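Local coordinates for trans-2-enoyl-CoA reductase [NADH] (Treponema denticola ATCC 35405, PDB 4GGO), which catalyses the NADH-dependent reduction of the carbon-carbon double bond of trans-2-enoyl-CoA substrates such as crotonyl-CoA in fatty acid synthesis, at residues N52-G57 / D142-S147. Sequence-based numbering, arbitrary orientation.
Sequences NVLVLG and DLIVYS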
loop_
_atom_site.group_PDB
_atom_site.type_symbol
_atom_site.label_atom_id
_atom_site.label_comp_id
_atom_site.label_asym_id
_atom_site.label_seq_id
_atom_site.Cartn_x
_atom_site.Cartn_y
_atom_site.Cartn_z
ATOM N N ASN A 52 6.009 -18.299 -6.926
ATOM C CA ASN A 52 6.399 -18.117 -5.535
ATOM C C ASN A 52 6.591 -16.638 -5.232
ATOM O O ASN A 52 7.504 -16.002 -5.758
ATOM C CB ASN A 52 7.683 -18.890 -5.234
ATOM C CG ASN A 52 7.485 -20.391 -5.296
ATOM O OD1 ASN A 52 6.553 -20.931 -4.702
ATOM N ND2 ASN A 52 8.362 -21.073 -6.023
ATOM N N VAL A 53 5.727 -16.090 -4.384
ATOM C CA VAL A 53 5.727 -14.654 -4.137
ATOM C C VAL A 53 6.025 -14.287 -2.686
ATOM O O VAL A 53 5.444 -14.846 -1.758
ATOM C CB VAL A 53 4.381 -14.021 -4.543
ATOM C CG1 VAL A 53 4.449 -12.506 -4.425
ATOM C CG2 VAL A 53 4.008 -14.432 -5.962
ATOM N N LEU A 54 6.937 -13.338 -2.505
ATOM C CA LEU A 54 7.192 -12.753 -1.199
ATOM C C LEU A 54 6.592 -11.351 -1.159
ATOM O O LEU A 54 6.887 -10.522 -2.020
ATOM C CB LEU A 54 8.695 -12.684 -0.929
ATOM C CG LEU A 54 9.128 -12.056 0.397
ATOM C CD1 LEU A 54 8.596 -12.858 1.578
ATOM C CD2 LEU A 54 10.644 -11.935 0.464
ATOM N N VAL A 55 5.742 -11.093 -0.170
ATOM C CA VAL A 55 5.139 -9.774 -0.016
ATOM C C VAL A 55 5.512 -9.153 1.323
ATOM O O VAL A 55 5.157 -9.671 2.383
ATOM C CB VAL A 55 3.603 -9.815 -0.144
ATOM C CG1 VAL A 55 3.022 -8.418 0.034
ATOM C CG2 VAL A 55 3.197 -10.392 -1.490
ATOM N N LEU A 56 6.230 -8.038 1.265
ATOM C CA LEU A 56 6.672 -7.344 2.465
ATOM C C LEU A 56 5.715 -6.205 2.796
ATOM O O LEU A 56 5.649 -5.207 2.079
ATOM C CB LEU A 56 8.096 -6.829 2.273
ATOM C CG LEU A 56 9.080 -7.934 1.880
ATOM C CD1 LEU A 56 10.442 -7.366 1.517
ATOM C CD2 LEU A 56 9.202 -8.956 3.002
ATOM N N GLY A 57 4.975 -6.364 3.889
ATOM C CA GLY A 57 3.891 -5.458 4.219
ATOM C C GLY A 57 2.611 -6.009 3.623
ATOM O O GLY A 57 1.955 -5.357 2.814
ATOM N N ASP A 142 9.986 -15.671 -7.456
ATOM C CA ASP A 142 9.994 -15.091 -8.796
ATOM C C ASP A 142 9.298 -13.730 -8.819
ATOM O O ASP A 142 9.297 -13.039 -9.837
ATOM C CB ASP A 142 9.366 -16.043 -9.819
ATOM C CG ASP A 142 7.972 -16.489 -9.425
ATOM O OD1 ASP A 142 7.000 -15.790 -9.781
ATOM O OD2 ASP A 142 7.848 -17.541 -8.763
ATOM N N LEU A 143 8.709 -13.354 -7.688
ATOM C CA LEU A 143 8.114 -12.033 -7.527
ATOM C C LEU A 143 8.223 -11.565 -6.080
ATOM O O LEU A 143 7.757 -12.242 -5.164
ATOM C CB LEU A 143 6.649 -12.027 -7.968
ATOM C CG LEU A 143 5.893 -10.725 -7.689
ATOM C CD1 LEU A 143 6.495 -9.561 -8.468
ATOM C CD2 LEU A 143 4.415 -10.876 -8.007
ATOM N N ILE A 144 8.845 -10.409 -5.878
ATOM C CA ILE A 144 9.007 -9.858 -4.539
ATOM C C ILE A 144 8.399 -8.467 -4.441
ATOM O O ILE A 144 8.905 -7.513 -5.029
ATOM C CB ILE A 144 10.487 -9.794 -4.126
ATOM C CG1 ILE A 144 11.121 -11.183 -4.210
ATOM C CG2 ILE A 144 10.625 -9.227 -2.720
ATOM C CD1 ILE A 144 12.572 -11.207 -3.811
ATOM N N VAL A 145 7.311 -8.355 -3.691
ATOM C CA VAL A 145 6.609 -7.087 -3.558
ATOM C C VAL A 145 7.005 -6.371 -2.273
ATOM O O VAL A 145 6.740 -6.856 -1.173
ATOM C CB VAL A 145 5.084 -7.288 -3.585
ATOM C CG1 VAL A 145 4.369 -5.952 -3.449
ATOM C CG2 VAL A 145 4.668 -7.997 -4.870
ATOM N N TYR A 146 7.647 -5.216 -2.418
ATOM C CA TYR A 146 8.042 -4.417 -1.264
ATOM C C TYR A 146 7.038 -3.296 -1.025
ATOM O O TYR A 146 7.053 -2.280 -1.720
ATOM C CB TYR A 146 9.445 -3.837 -1.459
ATOM C CG TYR A 146 10.022 -3.214 -0.206
ATOM C CD1 TYR A 146 9.788 -1.881 0.105
ATOM C CD2 TYR A 146 10.798 -3.964 0.668
ATOM C CE1 TYR A 146 10.312 -1.311 1.251
ATOM C CE2 TYR A 146 11.326 -3.404 1.816
ATOM C CZ TYR A 146 11.080 -2.078 2.102
ATOM O OH TYR A 146 11.604 -1.517 3.243
ATOM N N SER A 147 6.172 -3.482 -0.034
ATOM C CA SER A 147 5.133 -2.502 0.263
ATOM C C SER A 147 5.107 -2.130 1.741
ATOM O O SER A 147 4.038 -1.973 2.332
ATOM C CB SER A 147 3.763 -3.034 -0.165
ATOM O OG SER A 147 2.737 -2.102 0.132
#
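At the centre of the parallel Rossmann sheet, strand 52-56 pairs in register with strand 143-146, Val-53 beside Leu-143 through Leu-56 beside Tyr-146, the axes of the two strand segments approaching to 4.7 Å. Backbone hydrogen bonds run from Leu-54 N to Leu-143 O, Val-145 N to Leu-54 O, Leu-56 N to Val-145 O and Ser-147 N to Leu-56 O. The Asp-142 carboxylate serves as acceptor where the ladder begins: its OD2 takes Asn-52 N at 2.7 Å on the syn side, 22° out of the carboxylate plane, while OD1 receives Lys-51 N. Asn-52 O accepts Asp-142 N at 3.0 Å and, weakly, Leu-143 N at 3.5 Å. Strands 52-56 and 141-146 form the topological switch point of the fold, where the order 3-2-1-4-5-6-7 changes direction; on its other edge, 52-56 bonds to strand 77-82. On the face that helix 61-74 packs against through Val-53, Val-55 and Val-145, Val-53 and Leu-143 lie side by side, CG1 to CD2 3.9 Å, and Val-55 CG2 rests 4.2 Å from Val-145 CB. On the opposite face, covered by helix 208-219, Leu-54 CD2 meets Ile-144 CG2 at 4.2 Å. With Leu-56 CG anti to the carbonyl carbon (chi1 -55°) and Tyr-146 CG anti to the backbone N (chi1 -169°), Leu-56 CD1 reaches ring atom Tyr-146 CD2 obliquely at 3.5 Å; the ring also meets Trp-210, and its OH is hydrogen-bonded to Asp-209 OD2. Beyond lies Gly-57 of the NAD+ site, its phi positive; a CB there would jam against Leu-56 O and run into Ser-147 O.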